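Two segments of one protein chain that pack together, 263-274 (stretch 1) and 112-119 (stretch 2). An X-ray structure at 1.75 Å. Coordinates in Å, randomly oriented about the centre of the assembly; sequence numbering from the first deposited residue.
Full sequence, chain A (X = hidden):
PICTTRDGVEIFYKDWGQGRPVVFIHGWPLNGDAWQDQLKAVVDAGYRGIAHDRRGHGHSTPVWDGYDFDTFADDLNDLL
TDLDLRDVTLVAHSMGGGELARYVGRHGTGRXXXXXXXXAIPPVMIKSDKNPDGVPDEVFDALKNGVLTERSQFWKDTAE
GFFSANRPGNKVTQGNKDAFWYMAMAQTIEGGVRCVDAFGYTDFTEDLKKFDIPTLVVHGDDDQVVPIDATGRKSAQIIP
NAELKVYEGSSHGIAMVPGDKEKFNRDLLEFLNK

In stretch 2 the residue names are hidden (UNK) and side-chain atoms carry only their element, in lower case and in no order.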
# COMPACT_ATOMS: atom_id res chain seq x y z
N LYS A 263 4.19 3.43 -16.70
CA LYS A 263 3.80 2.05 -17.06
C LYS A 263 2.67 1.61 -16.16
O LYS A 263 1.67 1.02 -16.61
CB LYS A 263 5.04 1.16 -17.00
CG LYS A 263 4.84 -0.31 -17.32
CD LYS A 263 6.11 -1.06 -16.89
CE LYS A 263 5.98 -2.54 -17.24
NZ LYS A 263 7.37 -3.11 -17.30
N PHE A 264 2.77 1.87 -14.82
CA PHE A 264 1.71 1.47 -13.92
C PHE A 264 0.44 2.22 -14.22
O PHE A 264 -0.66 1.68 -14.22
CB PHE A 264 2.11 1.70 -12.42
CG PHE A 264 1.01 1.32 -11.47
CD1 PHE A 264 0.65 -0.03 -11.31
CD2 PHE A 264 0.34 2.27 -10.73
CE1 PHE A 264 -0.40 -0.36 -10.48
CE2 PHE A 264 -0.67 1.93 -9.85
CZ PHE A 264 -1.04 0.60 -9.72
N ASN A 265 0.52 3.55 -14.49
CA ASN A 265 -0.69 4.29 -14.77
C ASN A 265 -1.42 3.68 -16.00
O ASN A 265 -2.65 3.61 -15.99
CB ASN A 265 -0.31 5.75 -15.07
CG ASN A 265 0.09 6.55 -13.84
OD1 ASN A 265 -0.04 6.03 -12.73
ND2 ASN A 265 0.54 7.80 -14.07
N ARG A 266 -0.64 3.31 -16.99
CA ARG A 266 -1.22 2.72 -18.23
C ARG A 266 -1.93 1.40 -17.91
O ARG A 266 -3.10 1.19 -18.26
CB ARG A 266 -0.08 2.49 -19.20
CG ARG A 266 -0.39 2.21 -20.66
CD ARG A 266 0.73 2.86 -21.49
NE ARG A 266 0.24 3.48 -22.72
CZ ARG A 266 0.73 3.23 -23.93
NH1 ARG A 266 1.74 2.39 -24.12
NH2 ARG A 266 0.21 3.83 -24.99
N ASP A 267 -1.29 0.55 -17.10
CA ASP A 267 -1.91 -0.72 -16.71
C ASP A 267 -3.15 -0.53 -15.86
O ASP A 267 -4.11 -1.29 -15.92
CB ASP A 267 -0.93 -1.66 -15.99
CG ASP A 267 0.05 -2.29 -16.95
OD1 ASP A 267 -0.29 -2.40 -18.17
OD2 ASP A 267 1.17 -2.68 -16.58
N LEU A 268 -3.09 0.42 -14.92
CA LEU A 268 -4.20 0.73 -14.03
C LEU A 268 -5.40 1.22 -14.82
O LEU A 268 -6.52 0.75 -14.59
CB LEU A 268 -3.78 1.81 -13.00
CG LEU A 268 -4.88 2.24 -12.04
CD1 LEU A 268 -5.36 1.09 -11.17
CD2 LEU A 268 -4.29 3.39 -11.17
N LEU A 269 -5.17 2.11 -15.79
CA LEU A 269 -6.28 2.64 -16.56
C LEU A 269 -6.91 1.54 -17.44
O LEU A 269 -8.15 1.54 -17.50
CB LEU A 269 -5.82 3.83 -17.39
CG LEU A 269 -5.67 5.17 -16.65
CD1 LEU A 269 -5.21 6.22 -17.64
CD2 LEU A 269 -6.97 5.58 -15.99
N GLU A 270 -6.10 0.64 -17.93
CA GLU A 270 -6.66 -0.48 -18.72
C GLU A 270 -7.52 -1.36 -17.84
O GLU A 270 -8.68 -1.70 -18.14
CB GLU A 270 -5.52 -1.27 -19.34
CG GLU A 270 -6.03 -2.50 -20.12
CD GLU A 270 -4.83 -3.25 -20.68
OE1 GLU A 270 -4.36 -2.85 -21.76
OE2 GLU A 270 -4.35 -4.17 -20.00
N PHE A 271 -7.03 -1.69 -16.62
CA PHE A 271 -7.76 -2.49 -15.67
C PHE A 271 -9.03 -1.84 -15.19
O PHE A 271 -10.02 -2.52 -14.91
CB PHE A 271 -6.85 -2.80 -14.44
CG PHE A 271 -7.47 -3.76 -13.47
CD1 PHE A 271 -7.57 -5.11 -13.80
CD2 PHE A 271 -8.06 -3.30 -12.30
CE1 PHE A 271 -8.20 -5.96 -12.90
CE2 PHE A 271 -8.63 -4.16 -11.38
CZ PHE A 271 -8.72 -5.50 -11.71
N LEU A 272 -9.07 -0.50 -15.02
CA LEU A 272 -10.25 0.17 -14.51
C LEU A 272 -11.45 0.05 -15.44
O LEU A 272 -12.58 0.21 -14.98
CB LEU A 272 -10.00 1.65 -14.20
CG LEU A 272 -9.06 1.86 -12.99
CD1 LEU A 272 -8.60 3.32 -12.95
CD2 LEU A 272 -9.75 1.44 -11.71
N ASN A 273 -11.23 -0.25 -16.70
CA ASN A 273 -12.34 -0.47 -17.63
C ASN A 273 -12.88 -1.89 -17.50
O ASN A 273 -13.55 -2.36 -18.44
CB ASN A 273 -11.82 -0.33 -19.07
CG ASN A 273 -11.64 1.12 -19.43
OD1 ASN A 273 -12.20 1.57 -20.42
ND2 ASN A 273 -10.90 1.87 -18.62
N LYS A 274 -12.60 -2.65 -16.47
CA LYS A 274 -13.09 -3.99 -16.22
C LYS A 274 -14.12 -3.99 -15.09
O LYS A 274 -15.10 -4.76 -15.17
CB LYS A 274 -11.90 -4.88 -15.84
CG LYS A 274 -11.89 -6.32 -16.30
CD LYS A 274 -10.47 -6.89 -16.25
CE LYS A 274 -9.64 -6.35 -17.42
NZ LYS A 274 -8.72 -7.39 -17.96
OXT LYS A 274 -14.14 -3.00 -14.30
N UNK A 112 -17.61 -3.04 -3.68
CA UNK A 112 -16.45 -3.06 -4.55
C UNK A 112 -16.71 -3.64 -5.94
O UNK A 112 -17.45 -4.61 -6.12
c UNK A 112 -15.30 -3.90 -3.95
c UNK A 112 -14.60 -2.15 -2.31
c UNK A 112 -14.94 -3.64 -2.48
c UNK A 112 -13.78 -4.51 -2.06
N UNK A 113 -16.00 -3.06 -6.89
CA UNK A 113 -15.99 -3.57 -8.25
C UNK A 113 -14.77 -4.43 -8.48
O UNK A 113 -14.86 -5.50 -9.12
n UNK A 113 -17.99 -0.29 -13.32
c UNK A 113 -15.96 -2.40 -9.25
c UNK A 113 -17.47 -1.45 -13.67
c UNK A 113 -15.89 -2.95 -10.69
n UNK A 113 -17.76 -2.03 -14.83
c UNK A 113 -16.21 -1.76 -11.58
n UNK A 113 -16.66 -2.14 -12.88
N UNK A 114 -13.58 -3.96 -8.08
CA UNK A 114 -12.34 -4.65 -8.40
C UNK A 114 -11.22 -4.15 -7.45
O UNK A 114 -11.48 -3.23 -6.68
c UNK A 114 -11.91 -4.43 -9.85
o UNK A 114 -11.88 -3.00 -10.11
N UNK A 115 -10.07 -4.79 -7.54
CA UNK A 115 -8.96 -4.47 -6.62
C UNK A 115 -7.63 -4.62 -7.32
O UNK A 115 -7.45 -5.36 -8.29
c UNK A 115 -8.96 -5.46 -5.45
N UNK A 116 -6.66 -3.79 -6.87
CA UNK A 116 -5.33 -3.84 -7.45
C UNK A 116 -4.35 -3.96 -6.28
O UNK A 116 -4.43 -3.12 -5.38
c UNK A 116 -4.97 -2.55 -8.22
c UNK A 116 -5.98 -2.35 -9.37
c UNK A 116 -3.55 -2.61 -8.75
N UNK A 117 -3.43 -4.90 -6.35
CA UNK A 117 -2.43 -5.08 -5.28
C UNK A 117 -1.09 -4.78 -5.91
O UNK A 117 -0.57 -5.54 -6.71
c UNK A 117 -3.48 -8.46 -3.63
c UNK A 117 -3.78 -6.25 -2.60
c UNK A 117 -2.47 -6.55 -4.79
c UNK A 117 -3.67 -6.95 -3.93
N UNK A 118 -0.52 -3.61 -5.58
CA UNK A 118 0.79 -3.25 -6.14
C UNK A 118 1.88 -3.48 -5.13
O UNK A 118 1.86 -2.86 -4.03
c UNK A 118 2.04 -1.09 -6.93
c UNK A 118 2.52 -1.63 -8.26
c UNK A 118 1.90 0.44 -7.08
c UNK A 118 0.72 -1.70 -6.45
N UNK A 119 2.81 -4.37 -5.44
CA UNK A 119 3.98 -4.67 -4.58
C UNK A 119 3.51 -4.88 -3.16
O UNK A 119 4.09 -4.30 -2.22
c UNK A 119 4.96 -3.49 -4.64
o UNK A 119 5.22 -3.13 -6.03
O HOH W 1 -11.98 -2.48 -12.69

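Position 112 carries four side-chain carbons and no heteroatom, forked at the second carbon. Its side chain is out of reach of stretch 1 and takes no part in the contact. The fork one carbon beyond CB identifies leucine, L112, with chi1 in m and chi2 in t.

Position 113 lies where the chain turns a corner. Three carbons lead to a nitrogen, and beyond it a carbon bears two further nitrogens, the pattern of a guanidinium group. CB points toward stretch 1 and the chain reaches the terminal carboxylate of K274; the nitrogen within it lies 3.0 Å from K274 OXT. This is arginine, R113, its first three chi angles all in t; the atom in question is NE, and its approach to the terminal carboxylate forms a salt bridge.

Position 114 has one carbon followed by one oxygen. Its CB points toward the helix and sits 3.6 Å from F271 CE2, while the oxygen is 2.6 Å from the oxygen of water 1. A two-atom side chain ending in oxygen is serine, S114, with chi1 in p. S114 OG donates to the water, which in turn donates to F271 O and K274 OXT, at 3.0 and 2.7 Å from its oxygen. A single water thus ties the strand to the last turn of the helix and to the chain terminus.

At position 115 there is a single carbon, directed away from stretch 1. The residue is alanine, A115. It meets the helix through its backbone, with A115 O 3.5 Å from F271 CE2.

Three carbons occupy position 116, two of them borne by the first. CB points toward the helix, and the two branches meet F264, L268 and F271. Branching at CB with carbon alone gives valine, V116, chi1 in t. V116 CG2 lies 3.7 Å from F271 CD2 and 3.9 Å from L268 CD1, and V116 CG1 reaches F264 CZ at 4.2 Å, near the plane of that ring at its edge.

Position 117 again shows four carbons forked at the second, but CB is directed away from stretch 1 and the side chain makes no contact with it. It is leucine, L117.

Position 118 has the same four-carbon fork; here CB points toward the helix, and the side chain packs against F264. This leucine, L118, places CD2 over one face of the ring, 4.0 Å from the centroid of F264 and 13° off the normal, a CH-pi contact; its CD1 is 3.9 Å from F264 CE1.

Position 119 holds one carbon and one oxygen, out of reach of stretch 1: serine, S119.

The contact follows from strand alternation. S114, V116 and L118 face the helix, which runs nearly antiparallel to the strand at 161°, with a closest axial approach of 10.2 Å. F264, L268 and F271, spaced at four and three residues, line the side of the helix that meets them. V116 touches all three, while the salt bridge and water 1 join the polar end of the contact.

Stretch 2 (112-119) LRSAVLLS
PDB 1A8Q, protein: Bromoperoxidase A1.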